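Local coordinates for protein chintase (Rhizomucor miehei, PDB 5YUQ) that hydrolyses chitin, probably within the tunnel-shaped active site of its family 18 TIM-barrel domain, at residues 28-33 against 62-67; 68-73 against 105-110. All blocks are in the same frame, centred on the assembly; numbering follows the deposited sequence.

Contact 1: 28-33 against 62-67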
ATOM      1  N   ALA A  28      -8.630   6.865  -2.648  1.00 12.81           N
ATOM      2  CA  ALA A  28      -7.345   7.218  -3.254  1.00 14.74           C
ATOM      3  C   ALA A  28      -7.535   7.709  -4.691  1.00 14.41           C
ATOM      4  O   ALA A  28      -8.295   7.092  -5.427  1.00 12.14           O
ATOM      5  CB  ALA A  28      -6.450   5.988  -3.254  1.00 13.43           C
ATOM      6  N   PHE A  29      -6.870   8.787  -5.122  1.00 13.00           N
ATOM      7  CA  PHE A  29      -6.008   9.656  -4.323  1.00 15.43           C
ATOM      8  C   PHE A  29      -6.337  11.111  -4.641  1.00 13.94           C
ATOM      9  O   PHE A  29      -6.712  11.439  -5.772  1.00 14.91           O
ATOM     10  CB  PHE A  29      -4.534   9.480  -4.733  1.00 12.51           C
ATOM     11  CG  PHE A  29      -3.899   8.203  -4.250  1.00 13.49           C
ATOM     12  CD1 PHE A  29      -3.618   8.022  -2.899  1.00 14.17           C
ATOM     13  CD2 PHE A  29      -3.546   7.207  -5.149  1.00 13.80           C
ATOM     14  CE1 PHE A  29      -3.028   6.848  -2.458  1.00 13.67           C
ATOM     15  CE2 PHE A  29      -2.958   6.033  -4.718  1.00 16.18           C
ATOM     16  CZ  PHE A  29      -2.702   5.851  -3.365  1.00 11.83           C
ATOM     17  N   ALA A  30      -6.160  11.991  -3.663  1.00 13.33           N
ATOM     18  CA  ALA A  30      -6.052  13.416  -3.947  1.00 13.16           C
ATOM     19  C   ALA A  30      -4.559  13.686  -4.056  1.00 17.23           C
ATOM     20  O   ALA A  30      -3.793  13.262  -3.195  1.00 18.35           O
ATOM     21  CB  ALA A  30      -6.664  14.231  -2.830  1.00 17.83           C
ATOM     22  N   GLU A  31      -4.140  14.369  -5.119  1.00 14.20           N
ATOM     23  CA  GLU A  31      -2.717  14.606  -5.358  1.00 13.96           C
ATOM     24  C   GLU A  31      -2.379  16.077  -5.159  1.00 14.94           C
ATOM     25  O   GLU A  31      -2.913  16.942  -5.850  1.00 19.00           O
ATOM     26  CB  GLU A  31      -2.346  14.170  -6.781  1.00 17.30           C
ATOM     27  CG  GLU A  31      -2.567  12.687  -7.058  1.00 14.91           C
ATOM     28  CD  GLU A  31      -1.995  12.246  -8.399  1.00 24.98           C
ATOM     29  OE1 GLU A  31      -1.894  13.082  -9.321  1.00 29.46           O
ATOM     30  OE2 GLU A  31      -1.627  11.063  -8.523  1.00 26.20           O
ATOM     31  N   PRO A  32      -1.480  16.373  -4.211  1.00 15.97           N
ATOM     32  CA  PRO A  32      -1.106  17.773  -4.011  1.00 13.07           C
ATOM     33  C   PRO A  32      -0.404  18.340  -5.237  1.00 18.81           C
ATOM     34  O   PRO A  32       0.500  17.704  -5.782  1.00 21.60           O
ATOM     35  CB  PRO A  32      -0.137  17.717  -2.818  1.00 16.27           C
ATOM     36  CG  PRO A  32      -0.468  16.428  -2.117  1.00 16.30           C
ATOM     37  CD  PRO A  32      -0.850  15.479  -3.226  1.00 12.37           C
ATOM     38  N   THR A  33      -0.830  19.523  -5.670  1.00 18.11           N
ATOM     39  CA  THR A  33      -0.185  20.201  -6.785  1.00 19.25           C
ATOM     40  C   THR A  33       0.960  21.070  -6.289  1.00 20.43           C
ATOM     41  O   THR A  33       1.181  21.202  -5.079  1.00 20.06           O
ATOM     42  CB  THR A  33      -1.175  21.098  -7.553  1.00 22.49           C
ATOM     43  OG1 THR A  33      -1.584  22.188  -6.718  1.00 25.10           O
ATOM     44  CG2 THR A  33      -2.392  20.304  -7.982  1.00 26.30           C
ATOM     45  N   LEU A  62      -9.957  10.458   3.039  1.00 13.52           N
ATOM     46  CA  LEU A  62      -9.332  10.719   1.754  1.00 13.34           C
ATOM     47  C   LEU A  62      -7.841  10.458   1.876  1.00 12.60           C
ATOM     48  O   LEU A  62      -7.202  10.925   2.828  1.00 13.92           O
ATOM     49  CB  LEU A  62      -9.564  12.169   1.341  1.00 12.82           C
ATOM     50  CG  LEU A  62      -8.928  12.636   0.033  1.00 12.11           C
ATOM     51  CD1 LEU A  62      -9.498  11.863  -1.143  1.00 14.61           C
ATOM     52  CD2 LEU A  62      -9.146  14.131  -0.127  1.00 15.83           C
ATOM     53  N   SER A  63      -7.303   9.693   0.930  1.00 11.96           N
ATOM     54  CA  SER A  63      -5.867   9.465   0.860  1.00 12.30           C
ATOM     55  C   SER A  63      -5.232  10.519  -0.025  1.00 15.13           C
ATOM     56  O   SER A  63      -5.662  10.735  -1.163  1.00 13.92           O
ATOM     57  CB  SER A  63      -5.553   8.067   0.332  1.00 13.12           C
ATOM     58  OG  SER A  63      -4.162   7.789   0.465  1.00 12.08           O
ATOM     59  N   VAL A  64      -4.197  11.159   0.509  1.00 11.99           N
ATOM     60  CA  VAL A  64      -3.525  12.260  -0.158  1.00 10.36           C
ATOM     61  C   VAL A  64      -2.108  11.833  -0.512  1.00 13.41           C
ATOM     62  O   VAL A  64      -1.328  11.458   0.368  1.00 13.93           O
ATOM     63  CB  VAL A  64      -3.470  13.499   0.775  1.00 12.81           C
ATOM     64  CG1 VAL A  64      -2.679  14.635   0.134  1.00 14.46           C
ATOM     65  CG2 VAL A  64      -4.879  13.950   1.129  1.00 15.98           C
ATOM     66  N   GLY A  65      -1.772  11.879  -1.797  1.00 12.21           N
ATOM     67  CA  GLY A  65      -0.447  11.471  -2.233  1.00 13.54           C
ATOM     68  C   GLY A  65      -0.544  10.300  -3.184  1.00 14.11           C
ATOM     69  O   GLY A  65      -1.196  10.397  -4.226  1.00 14.04           O
ATOM     70  N   GLY A  66       0.083   9.183  -2.819  1.00 11.23           N
ATOM     71  CA  GLY A  66       0.149   8.020  -3.683  1.00 13.00           C
ATOM     72  C   GLY A  66       1.388   8.080  -4.552  1.00 15.54           C
ATOM     73  O   GLY A  66       2.130   9.057  -4.518  1.00 16.20           O
ATOM     74  N   TRP A  67       1.644   7.043  -5.303  1.00 14.38           N
ATOM     75  CA  TRP A  67       2.855   6.990  -6.105  1.00 15.24           C
ATOM     76  C   TRP A  67       3.080   8.157  -7.022  1.00 16.29           C
ATOM     77  O   TRP A  67       4.126   8.668  -7.060  1.00 16.67           O
ATOM     78  CB  TRP A  67       2.885   5.676  -6.945  1.00 15.33           C
ATOM     79  CG  TRP A  67       4.098   5.457  -7.674  1.00 17.17           C
ATOM     80  CD1 TRP A  67       4.270   5.616  -8.996  1.00 17.40           C
ATOM     81  CD2 TRP A  67       5.327   4.976  -7.151  1.00 17.39           C
ATOM     82  NE1 TRP A  67       5.539   5.350  -9.315  1.00 21.64           N
ATOM     83  CE2 TRP A  67       6.205   4.887  -8.235  1.00 17.08           C
ATOM     84  CE3 TRP A  67       5.777   4.629  -5.890  1.00 19.77           C
ATOM     85  CZ2 TRP A  67       7.518   4.500  -8.097  1.00 22.46           C
ATOM     86  CZ3 TRP A  67       7.076   4.222  -5.753  1.00 26.24           C
ATOM     87  CH2 TRP A  67       7.944   4.172  -6.879  1.00 27.18           C
TER
HETATM   88  O   HOH W   1      -1.430   9.318  -6.714  1.00 17.83           O
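The Phe29 ring lies flat over the CA of Gly66, which stands 3.6 Å from the ring centroid and only 12° off its normal, a clear CH-pi contact. Because Gly66 has no side chain, its backbone can come down onto the middle of the face. The opposite face is covered by Ala28 CB, so the phenyl group is clasped between its own chain neighbour and the backbone of Gly66; a cis peptide joins Ala28 to Phe29. At the ring edge Ser63 OG comes within 3.3 Å of Phe29 CE1. This hydroxyl, turned anti to its backbone N (chi1 -171°), is hydrogen-bonded to Asn103 OD1.

Ala30 makes both backbone bonds between the parallel strands, to the two residues that flank Val64. Its N donates to Ser63 O at 2.8 Å, and its O accepts from Gly65 N at 2.8 Å. That carbonyl also receives a CA-H...O contact from Val64. Away from the Phe29 ring, Ala30 CB packs against Leu62 CD2 at 3.7 Å, while Pro32 CG meets Val64 CG1 at 3.6 Å. Past the paired residues, a water donates to both Gly65 O and Glu31 OE2, bridging the strand ends; the same carboxylate oxygen is bonded to Thr68 OG1.

Ser63, Gly65 and Gly66 fit the SxGG signature of family 18 chitinases; of these, Gly66 packs its CA on the Phe29 face and Ser63 its OG at the ring edge. Strands 24-32 and 59-65 run at 42° to one another over these short segments, as neighbours in a twisted TIM barrel do. Strand 4-9 flanks the pair beyond Ala28 and strand 101-105 beyond Leu62, while helices 73-78 and 80-97 cover Pro32 and Val64.

Contact 2: 68-73 against 105-110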
ATOM      1  N   THR A  68       2.097   8.524  -7.804  1.00 17.32           N
ATOM      2  CA  THR A  68       2.282   9.624  -8.748  1.00 16.18           C
ATOM      3  C   THR A  68       1.854  10.961  -8.173  1.00 15.28           C
ATOM      4  O   THR A  68       1.899  11.973  -8.866  1.00 16.41           O
ATOM      5  CB  THR A  68       1.526   9.378 -10.079  1.00 16.09           C
ATOM      6  OG1 THR A  68       0.119   9.259  -9.826  1.00 18.20           O
ATOM      7  CG2 THR A  68       2.016   8.111 -10.736  1.00 22.46           C
ATOM      8  N   GLY A  69       1.440  10.963  -6.904  1.00 15.66           N
ATOM      9  CA  GLY A  69       0.987  12.177  -6.250  1.00 16.51           C
ATOM     10  C   GLY A  69       1.925  12.690  -5.173  1.00 14.89           C
ATOM     11  O   GLY A  69       1.517  13.458  -4.307  1.00 14.62           O
ATOM     12  N   SER A  70       3.189  12.283  -5.229  1.00 12.38           N
ATOM     13  CA  SER A  70       4.134  12.626  -4.167  1.00 14.58           C
ATOM     14  C   SER A  70       5.223  13.597  -4.610  1.00 17.48           C
ATOM     15  O   SER A  70       6.166  13.841  -3.861  1.00 15.42           O
ATOM     16  CB  SER A  70       4.768  11.351  -3.596  1.00 13.66           C
ATOM     17  OG  SER A  70       3.802  10.590  -2.867  1.00 13.91           O
ATOM     18  N   LEU A  71       5.078  14.177  -5.798  1.00 15.15           N
ATOM     19  CA  LEU A  71       6.113  15.060  -6.359  1.00 16.22           C
ATOM     20  C   LEU A  71       6.434  16.242  -5.464  1.00 16.82           C
ATOM     21  O   LEU A  71       7.593  16.636  -5.336  1.00 16.78           O
ATOM     22  CB  LEU A  71       5.672  15.611  -7.714  1.00 17.43           C
ATOM     23  CG  LEU A  71       5.696  14.670  -8.912  1.00 18.31           C
ATOM     24  CD1 LEU A  71       5.079  15.346 -10.127  1.00 22.51           C
ATOM     25  CD2 LEU A  71       7.129  14.264  -9.188  1.00 19.13           C
ATOM     26  N   TYR A  72       5.403  16.801  -4.842  1.00 15.15           N
ATOM     27  CA  TYR A  72       5.526  18.116  -4.238  1.00 15.96           C
ATOM     28  C   TYR A  72       5.469  18.176  -2.724  1.00 13.71           C
ATOM     29  O   TYR A  72       5.622  19.254  -2.172  1.00 15.78           O
ATOM     30  CB  TYR A  72       4.481  19.067  -4.838  1.00 17.73           C
ATOM     31  CG  TYR A  72       4.634  19.202  -6.326  1.00 20.42           C
ATOM     32  CD1 TYR A  72       5.754  19.813  -6.872  1.00 21.17           C
ATOM     33  CD2 TYR A  72       3.671  18.704  -7.187  1.00 21.81           C
ATOM     34  CE1 TYR A  72       5.912  19.919  -8.242  1.00 26.35           C
ATOM     35  CE2 TYR A  72       3.819  18.815  -8.562  1.00 22.96           C
ATOM     36  CZ  TYR A  72       4.940  19.425  -9.076  1.00 26.69           C
ATOM     37  OH  TYR A  72       5.099  19.537 -10.437  1.00 34.42           O
ATOM     38  N   PHE A  73       5.252  17.044  -2.054  1.00 14.05           N
ATOM     39  CA  PHE A  73       5.204  17.040  -0.586  1.00 12.64           C
ATOM     40  C   PHE A  73       6.410  17.755   0.033  1.00 15.18           C
ATOM     41  O   PHE A  73       6.253  18.620   0.895  1.00 12.95           O
ATOM     42  CB  PHE A  73       5.156  15.612  -0.040  1.00 16.59           C
ATOM     43  CG  PHE A  73       3.773  15.013   0.038  1.00 14.74           C
ATOM     44  CD1 PHE A  73       2.892  15.387   1.038  1.00 16.74           C
ATOM     45  CD2 PHE A  73       3.389  14.026  -0.852  1.00 16.57           C
ATOM     46  CE1 PHE A  73       1.624  14.810   1.123  1.00 16.19           C
ATOM     47  CE2 PHE A  73       2.127  13.449  -0.771  1.00 18.22           C
ATOM     48  CZ  PHE A  73       1.251  13.840   0.211  1.00 17.41           C
ATOM     49  N   ASP A 105      -0.230   9.715   2.203  1.00 12.02           N
ATOM     50  CA  ASP A 105       0.500   8.653   1.514  1.00 11.94           C
ATOM     51  C   ASP A 105       1.653   9.244   0.704  1.00 12.21           C
ATOM     52  O   ASP A 105       1.747   9.089  -0.509  1.00 12.43           O
ATOM     53  CB  ASP A 105      -0.473   7.870   0.615  1.00 10.95           C
ATOM     54  CG  ASP A 105       0.114   6.587   0.063  1.00 15.89           C
ATOM     55  OD1 ASP A 105       1.216   6.162   0.479  1.00 13.60           O
ATOM     56  OD2 ASP A 105      -0.539   5.976  -0.807  1.00 16.26           O
ATOM     57  N   TRP A 106       2.536   9.934   1.401  1.00 14.06           N
ATOM     58  CA  TRP A 106       3.752  10.454   0.803  1.00 12.29           C
ATOM     59  C   TRP A 106       4.711   9.295   0.558  1.00 13.87           C
ATOM     60  O   TRP A 106       5.129   8.608   1.497  1.00 12.98           O
ATOM     61  CB  TRP A 106       4.360  11.454   1.786  1.00 12.10           C
ATOM     62  CG  TRP A 106       5.602  12.169   1.343  1.00 13.52           C
ATOM     63  CD1 TRP A 106       6.321  11.969   0.201  1.00 15.21           C
ATOM     64  CD2 TRP A 106       6.265  13.216   2.059  1.00 11.82           C
ATOM     65  NE1 TRP A 106       7.399  12.831   0.164  1.00 13.26           N
ATOM     66  CE2 TRP A 106       7.384  13.602   1.297  1.00 11.70           C
ATOM     67  CE3 TRP A 106       6.016  13.864   3.273  1.00 15.17           C
ATOM     68  CZ2 TRP A 106       8.246  14.614   1.700  1.00 13.92           C
ATOM     69  CZ3 TRP A 106       6.876  14.864   3.681  1.00 14.79           C
ATOM     70  CH2 TRP A 106       7.979  15.233   2.894  1.00 13.53           C
ATOM     71  N   GLU A 107       5.051   9.081  -0.706  1.00 11.29           N
ATOM     72  CA  GLU A 107       5.941   7.998  -1.088  1.00 10.96           C
ATOM     73  C   GLU A 107       7.172   8.596  -1.779  1.00 14.09           C
ATOM     74  O   GLU A 107       7.181   8.685  -3.003  1.00 15.24           O
ATOM     75  CB  GLU A 107       5.216   7.009  -2.018  1.00 12.02           C
ATOM     76  CG  GLU A 107       3.967   6.393  -1.379  1.00 11.72           C
ATOM     77  CD  GLU A 107       3.306   5.326  -2.244  1.00 15.50           C
ATOM     78  OE1 GLU A 107       3.789   5.055  -3.363  1.00 26.65           O
ATOM     79  OE2 GLU A 107       2.299   4.744  -1.793  1.00 24.13           O
ATOM     80  N   TYR A 108       8.215   9.002  -1.040  1.00 14.99           N
ATOM     81  CA  TYR A 108       8.357   8.834   0.408  1.00 13.71           C
ATOM     82  C   TYR A 108       9.152  10.013   0.952  1.00 13.94           C
ATOM     83  O   TYR A 108       9.867  10.674   0.199  1.00 15.69           O
ATOM     84  CB  TYR A 108       9.156   7.562   0.711  1.00 14.44           C
ATOM     85  CG  TYR A 108       8.609   6.318   0.074  1.00 12.80           C
ATOM     86  CD1 TYR A 108       7.643   5.556   0.716  1.00 13.73           C
ATOM     87  CD2 TYR A 108       9.053   5.897  -1.176  1.00 17.64           C
ATOM     88  CE1 TYR A 108       7.131   4.417   0.135  1.00 16.32           C
ATOM     89  CE2 TYR A 108       8.542   4.759  -1.768  1.00 18.54           C
ATOM     90  CZ  TYR A 108       7.584   4.020  -1.104  1.00 20.52           C
ATOM     91  OH  TYR A 108       7.070   2.879  -1.677  1.00 22.31           O
ATOM     92  N   PRO A 109       9.046  10.287   2.262  1.00 14.62           N
ATOM     93  CA  PRO A 109       9.892  11.342   2.824  1.00 12.36           C
ATOM     94  C   PRO A 109      11.381  11.094   2.571  1.00 12.35           C
ATOM     95  O   PRO A 109      11.865   9.976   2.780  1.00 14.45           O
ATOM     96  CB  PRO A 109       9.610  11.253   4.324  1.00 13.92           C
ATOM     97  CG  PRO A 109       8.202  10.728   4.402  1.00 12.17           C
ATOM     98  CD  PRO A 109       8.059   9.780   3.238  1.00 12.70           C
ATOM     99  N   ASN A 110      12.069  12.142   2.116  1.00 13.51           N
ATOM    100  CA  ASN A 110      13.521  12.146   1.866  1.00 14.24           C
ATOM    101  C   ASN A 110      14.066  10.851   1.278  1.00 16.38           C
ATOM    102  O   ASN A 110      14.868  10.154   1.898  1.00 16.81           O
ATOM    103  CB  ASN A 110      14.294  12.542   3.129  1.00 12.60           C
ATOM    104  CG  ASN A 110      15.722  12.905   2.816  1.00 20.21           C
ATOM    105  OD1 ASN A 110      16.042  13.220   1.665  1.00 19.10           O
ATOM    106  ND2 ASN A 110      16.598  12.841   3.816  1.00 16.28           N
TER
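Phe73 CB sits over the five-membered ring of Trp106, 3.4 Å from its centroid, with Trp106 CE2 the nearest indole atom at 3.3 Å. One bond further out, Phe73 CG lies 3.6 Å from Trp106 CG. The two ortho carbons then part: Phe73 CD2 passes over Trp106 CG and CD1, whereas Phe73 CD1 keeps a looser contact with Trp106 CD2 and CE3. Phe73 CE2 reaches the root of the tryptophan, 3.8 Å from Trp106 CA, and Phe73 CZ, at the tip, packs against Pro32 CG and Val64 CG1. The two side chains run antiparallel, each laying its CB over the other's ring: Trp106 CB stands 3.9 Å from the Phe73 centroid. The rings form an offset stack with planes 13° apart. Behind the indole, Pro109 CA approaches the other face, toward the rim.

A polar bond accompanies this aromatic overlap. Glu107 N donates to Ser70 OG at 2.9 Å, and at 171° the bond is almost straight. The hydroxyl stands anti to its carbonyl carbon (chi1 -69°) and is also hydrogen-bonded to Gly66 O, so one serine links the loops that follow two consecutive barrel strands.

Asp105-Trp106-Glu107 fits the last part, DxE, of the DxxDxDxE signature of family 18, whose glutamate is the catalytic acid in relatives; Glu107 is consistent with that role. Its backbone N is held from the loop after strand 59-65, and a cis peptide follows it. Tyr128 of helix 124-139 meets the Trp106 ring edge-to-face, and its OH bonds to Trp106 N. Phe73, the first residue of helix 73-78, covers one indole face and rests against strands 24-32 and 59-65.

Contacts 1 and 2 lie side by side at the C-terminal ends of barrel strands 24-32, 59-65 and 101-105, their centres about 9 Å apart. The sheet itself joins them: Val64 O lies 2.8 Å from Asp105 N, a probable hydrogen bond that continues the pairing from strand 59-65 to strand 101-105. Side chains meet as well, with Phe29 CE1 3.1 Å from Asp105 OD2 and Trp67 CE3 3.2 Å from Glu107 OE1. Phe29, from contact 1, and Trp67, at the end of segment 62-67, thus lie beside the two acids of the family signature in contact 2, consistent with both contacts bordering the active-site tunnel.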